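Side-chain contacts in Bd3459 (Bdellovibrio bacteriovorus, PDB 5CEC), which probably acts as a predatory endopeptidase, and may have serine-type D-Ala-D-Ala carboxypeptidase activity on peptidoglycan: residues A[110-115]-A[260-265]; A[245-248]-A[254-257]. The protein carries 1 engineered substitution. All coordinates share one frame; numbering follows the deposited sequence.

Contact 1: residues A[110-115]-A[260-265]; sequences GSRDPL and YWNLGG
A two-bond bridge between Arg112 and Asn262 joins a loop to the C-terminal end of helix 253-262, the loop being the one that follows strand 104-109. The amide of Asn262 uses both of its polar atoms on one residue. Its ND2 donates to Arg112 O at 2.9 Å, with an N-H...O angle of 150°, while its OD1 accepts from Arg112 NE at 2.8 Å. Backbone and side chain of the arginine are thus gripped together, which should fix the rotation of the amide. The guanidinium plane stands 82° from the amide plane: OD1 lies close to the guanidinium plane, at its edge, yet NE approaches OD1 from well above the carbonyl plane. What lets one amide serve both ends is the turn of the arginine chain. Arg112 has CG beside its backbone N (chi1 -52°), and the later bend at chi3 brings NE back over Asn262. The aliphatic part lies against the amide as well, with Arg112 CD 3.5 Å from Asn262 OD1.

Water 1 closes a small ring on the guanidinium side. It accepts from Arg112 NH2 at 3.0 Å and lies 2.8 Å from Asn262 OD1. The remaining terminal nitrogen, NH1, is hydrogen-bonded to Asn144 OD1, and Arg112 also shares a backbone hydrogen bond with Asn144.

Each segment has its own turn. Asp113 OD1 accepts from Leu115 N at 2.9 Å, making an Asx turn just past the arginine. On the other segment, Gly265 N reaches back to Tyr260 O and Gly264 N to Trp261 O. With Gly264 at positive phi, these two bonds make the Schellman motif that ends the helix whose last turn carries Asn262.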
loop_
_atom_site.group_PDB
_atom_site.type_symbol
_atom_site.label_atom_id
_atom_site.label_comp_id
_atom_site.label_asym_id
_atom_site.label_seq_id
_atom_site.Cartn_x
_atom_site.Cartn_y
_atom_site.Cartn_z
ATOM N N GLY A 110 7.975 -6.013 26.261
ATOM C CA GLY A 110 7.790 -5.817 24.837
ATOM C C GLY A 110 9.012 -6.106 23.986
ATOM O O GLY A 110 10.134 -6.156 24.475
ATOM N N SER A 111 8.761 -6.296 22.702
ATOM C CA SER A 111 9.772 -6.536 21.709
ATOM C C SER A 111 9.865 -5.428 20.646
ATOM O O SER A 111 10.609 -5.576 19.683
ATOM C CB SER A 111 9.493 -7.860 20.986
ATOM O OG SER A 111 8.241 -7.804 20.337
ATOM N N ARG A 112 9.037 -4.385 20.769
ATOM C CA ARG A 112 8.874 -3.361 19.728
ATOM C C ARG A 112 8.345 -3.929 18.414
ATOM O O ARG A 112 8.512 -3.360 17.345
ATOM C CB ARG A 112 10.154 -2.554 19.507
ATOM C CG ARG A 112 10.722 -1.979 20.793
ATOM C CD ARG A 112 11.731 -0.858 20.527
ATOM N NE ARG A 112 11.067 0.356 20.055
ATOM C CZ ARG A 112 10.470 1.257 20.824
ATOM N NH1 ARG A 112 10.460 1.128 22.161
ATOM N NH2 ARG A 112 9.879 2.300 20.242
ATOM N N ASP A 113 7.588 -5.027 18.520
ATOM C CA ASP A 113 6.862 -5.585 17.358
ATOM C C ASP A 113 6.095 -4.405 16.735
ATOM O O ASP A 113 5.272 -3.781 17.413
ATOM C CB ASP A 113 5.926 -6.702 17.861
ATOM C CG ASP A 113 5.110 -7.364 16.785
ATOM O OD1 ASP A 113 4.931 -6.824 15.676
ATOM O OD2 ASP A 113 4.637 -8.477 17.094
ATOM N N PRO A 114 6.314 -4.145 15.437
ATOM C CA PRO A 114 5.705 -2.987 14.753
ATOM C C PRO A 114 4.388 -3.283 14.085
ATOM O O PRO A 114 3.894 -2.467 13.318
ATOM C CB PRO A 114 6.764 -2.622 13.703
ATOM C CG PRO A 114 7.303 -3.946 13.318
ATOM C CD PRO A 114 7.340 -4.770 14.590
ATOM N N LEU A 115 3.816 -4.449 14.383
ATOM C CA LEU A 115 2.510 -4.840 13.857
ATOM C C LEU A 115 1.658 -5.444 14.949
ATOM O O LEU A 115 0.981 -6.442 14.740
ATOM C CB LEU A 115 2.696 -5.772 12.651
ATOM C CG LEU A 115 1.477 -6.184 11.840
ATOM C CD1 LEU A 115 0.571 -4.997 11.587
ATOM C CD2 LEU A 115 1.871 -6.889 10.548
ATOM N N TYR A 260 11.742 2.091 11.390
ATOM C CA TYR A 260 12.806 3.099 11.282
ATOM C C TYR A 260 13.210 3.600 12.646
ATOM O O TYR A 260 14.411 3.716 12.944
ATOM C CB TYR A 260 12.292 4.196 10.387
ATOM C CG TYR A 260 13.179 5.342 10.050
ATOM C CD1 TYR A 260 13.172 6.501 10.821
ATOM C CD2 TYR A 260 13.974 5.316 8.918
ATOM C CE1 TYR A 260 13.928 7.601 10.470
ATOM C CE2 TYR A 260 14.763 6.413 8.570
ATOM C CZ TYR A 260 14.735 7.543 9.342
ATOM O OH TYR A 260 15.488 8.607 8.941
ATOM N N TRP A 261 12.247 3.867 13.522
ATOM C CA TRP A 261 12.577 4.290 14.875
ATOM C C TRP A 261 13.220 3.175 15.685
ATOM O O TRP A 261 14.201 3.401 16.403
ATOM C CB TRP A 261 11.341 4.808 15.599
ATOM C CG TRP A 261 10.739 6.019 14.979
ATOM C CD1 TRP A 261 11.375 7.037 14.321
ATOM C CD2 TRP A 261 9.345 6.347 14.957
ATOM N NE1 TRP A 261 10.463 7.989 13.918
ATOM C CE2 TRP A 261 9.208 7.566 14.265
ATOM C CE3 TRP A 261 8.189 5.723 15.442
ATOM C CZ2 TRP A 261 7.970 8.170 14.073
ATOM C CZ3 TRP A 261 6.951 6.328 15.207
ATOM C CH2 TRP A 261 6.865 7.537 14.546
ATOM N N ASN A 262 12.704 1.960 15.545
ATOM C CA ASN A 262 13.298 0.809 16.230
ATOM C C ASN A 262 14.783 0.642 15.926
ATOM O O ASN A 262 15.521 0.243 16.800
ATOM C CB ASN A 262 12.621 -0.510 15.820
ATOM C CG ASN A 262 11.251 -0.726 16.436
ATOM O OD1 ASN A 262 10.762 0.066 17.255
ATOM N ND2 ASN A 262 10.645 -1.831 16.049
ATOM N N LEU A 263 15.165 0.861 14.679
ATOM C CA LEU A 263 16.530 0.667 14.237
ATOM C C LEU A 263 17.445 1.867 14.556
ATOM O O LEU A 263 18.646 1.812 14.279
ATOM C CB LEU A 263 16.549 0.320 12.754
ATOM C CG LEU A 263 15.803 -0.964 12.374
ATOM C CD1 LEU A 263 15.664 -1.134 10.869
ATOM C CD2 LEU A 263 16.534 -2.175 12.927
ATOM N N GLY A 264 16.887 2.908 15.188
ATOM C CA GLY A 264 17.672 4.052 15.693
ATOM C C GLY A 264 17.351 5.403 15.078
ATOM O O GLY A 264 18.004 6.410 15.385
ATOM N N GLY A 265 16.354 5.447 14.198
ATOM C CA GLY A 265 15.929 6.702 13.610
ATOM C C GLY A 265 16.954 7.286 12.646
ATOM O O GLY A 265 17.843 6.586 12.113
HETATM O O HOH W 1 9.247 2.444 17.359
#

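Contact 2: residues A[245-248]-A[254-257]; sequences KRMN and YIAD. With SO4 (sulfate ion), chain D.
Helix-to-helix hydrophobic contact near the centre of the chain brings Met247 of helix 240-250 against Ile255 and Ala256 of helix 253-262, the next helix in sequence. The CA atoms of Met247 and Ile255 come within 6.2 Å, and no hydrogen bond joins the two segments. Met247 extends through its first two torsions, with CG opposite the backbone N (chi1 176°), and this carries the sulfur across to Ala256. Its SD rests 3.5 Å from Ala256 CA and 3.6 Å from Ala256 CB. Nearer the root of the same side chain, Met247 CB meets both branches of Ile255, with CG2 at 3.9 Å and CD1 at 4.0 Å. Ile255 lies along one side of the methionine chain, its CG2 reaching the sulfur as well, while Ala256 meets the sulfur. Both Met247 and Ala256 also touch Lys73, the lysine of a probable SxxK motif at the start of helix 72-84.

Arg246 behaves differently. Its CG only brushes Ile255 CD1 at 4.4 Å, and the bend at chi2 (60°) sends the rest of the chain away. NE forms a salt bridge to Glu152. At the far end is a sulfate, probably from the crystallisation liquor: hydrogen bonds run from Arg246 NH1 to sulfate O2 (3.0 Å, almost straight) and from Arg246 NH2 to sulfate O3 (2.9 Å).

The interface itself therefore rests on apolar contact, the one charged residue that touches it turning its guanidinium away, and the side chains of Met247 and Ala256 both pack on a lysine that is probably part of the active site.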
loop_
_atom_site.group_PDB
_atom_site.type_symbol
_atom_site.label_atom_id
_atom_site.label_comp_id
_atom_site.label_asym_id
_atom_site.label_seq_id
_atom_site.Cartn_x
_atom_site.Cartn_y
_atom_site.Cartn_z
ATOM N N LYS A 245 6.133 -7.705 3.972
ATOM C CA LYS A 245 5.164 -7.949 2.898
ATOM C C LYS A 245 3.858 -7.191 3.168
ATOM O O LYS A 245 3.323 -6.528 2.265
ATOM C CB LYS A 245 4.875 -9.444 2.756
ATOM C CG LYS A 245 3.962 -9.823 1.610
ATOM C CD LYS A 245 4.648 -9.855 0.276
ATOM C CE LYS A 245 3.637 -10.087 -0.843
ATOM N NZ LYS A 245 4.255 -10.254 -2.186
ATOM N N ARG A 246 3.345 -7.301 4.397
ATOM C CA ARG A 246 2.111 -6.573 4.747
ATOM C C ARG A 246 2.328 -5.061 4.553
ATOM O O ARG A 246 1.508 -4.377 3.930
ATOM C CB ARG A 246 1.709 -6.878 6.167
ATOM C CG ARG A 246 0.416 -6.234 6.611
ATOM C CD ARG A 246 -0.778 -6.652 5.776
ATOM N NE ARG A 246 -2.035 -6.353 6.456
ATOM C CZ ARG A 246 -3.225 -6.354 5.869
ATOM N NH1 ARG A 246 -3.370 -6.494 4.551
ATOM N NH2 ARG A 246 -4.280 -6.159 6.623
ATOM N N MET A 247 3.460 -4.562 5.069
ATOM C CA MET A 247 3.758 -3.123 4.959
ATOM C C MET A 247 3.777 -2.662 3.509
ATOM O O MET A 247 3.224 -1.605 3.173
ATOM C CB MET A 247 5.100 -2.856 5.610
ATOM C CG MET A 247 5.558 -1.419 5.474
ATOM S SD MET A 247 7.226 -1.139 6.134
ATOM C CE MET A 247 8.228 -1.914 4.905
ATOM N N ASN A 248 4.482 -3.412 2.669
ATOM C CA ASN A 248 4.676 -3.020 1.281
ATOM C C ASN A 248 3.473 -3.336 0.387
ATOM O O ASN A 248 3.375 -2.794 -0.711
ATOM C CB ASN A 248 5.970 -3.608 0.733
ATOM C CG ASN A 248 7.182 -2.954 1.330
ATOM O OD1 ASN A 248 7.156 -1.742 1.609
ATOM N ND2 ASN A 248 8.238 -3.736 1.558
ATOM N N TYR A 254 2.529 3.150 9.599
ATOM C CA TYR A 254 2.784 2.779 10.986
ATOM C C TYR A 254 3.906 1.773 11.093
ATOM O O TYR A 254 4.846 1.933 11.932
ATOM C CB TYR A 254 1.504 2.225 11.683
ATOM C CG TYR A 254 1.745 1.746 13.084
ATOM C CD1 TYR A 254 1.657 2.600 14.181
ATOM C CD2 TYR A 254 2.117 0.425 13.335
ATOM C CE1 TYR A 254 1.904 2.165 15.463
ATOM C CE2 TYR A 254 2.352 -0.010 14.628
ATOM C CZ TYR A 254 2.254 0.846 15.695
ATOM O OH TYR A 254 2.531 0.432 16.962
ATOM N N ILE A 255 3.830 0.735 10.258
ATOM C CA ILE A 255 4.875 -0.286 10.303
ATOM C C ILE A 255 6.227 0.334 9.917
ATOM O O ILE A 255 7.254 0.093 10.565
ATOM C CB ILE A 255 4.574 -1.509 9.417
ATOM C CG1 ILE A 255 3.242 -2.172 9.807
ATOM C CG2 ILE A 255 5.689 -2.541 9.469
ATOM C CD1 ILE A 255 2.773 -3.241 8.838
ATOM N N ALA A 256 6.220 1.104 8.830
ATOM C CA ALA A 256 7.488 1.632 8.300
ATOM C C ALA A 256 8.134 2.584 9.313
ATOM O O ALA A 256 9.359 2.533 9.527
ATOM C CB ALA A 256 7.245 2.352 6.987
ATOM N N ASP A 257 7.344 3.490 9.874
ATOM C CA ASP A 257 7.892 4.484 10.795
ATOM C C ASP A 257 8.409 3.816 12.065
ATOM O O ASP A 257 9.460 4.174 12.573
ATOM C CB ASP A 257 6.867 5.593 11.096
ATOM C CG ASP A 257 6.644 6.498 9.921
ATOM O OD1 ASP A 257 7.636 6.802 9.216
ATOM O OD2 ASP A 257 5.507 6.954 9.729
HETATM S S SO4 D . -7.192 -6.241 4.245
HETATM O O1 SO4 D . -8.466 -6.692 3.640
HETATM O O2 SO4 D . -6.074 -6.443 3.290
HETATM O O3 SO4 D . -6.912 -6.897 5.544
HETATM O O4 SO4 D . -7.286 -4.767 4.446
#

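Helix 253-262 is common to both contacts: contact 2 uses its first turn and contact 1 its C-terminal end, with the contact centres about 11 Å apart. Along the chain the order is 110-115, 245-248, 254-257 and 260-265, with contact 2 a local helix pair and contact 1 a long-range closure around it. They also touch directly, Pro114 O lying 3.2 Å from Tyr254 CE2, and Leu115 CD1 meeting Ile255 CD1 at 3.9 Å. One helix thus packs by its buried side near the probable SxxK lysine, Lys73, and ties its other end to the loop leading out of the mixed sheet.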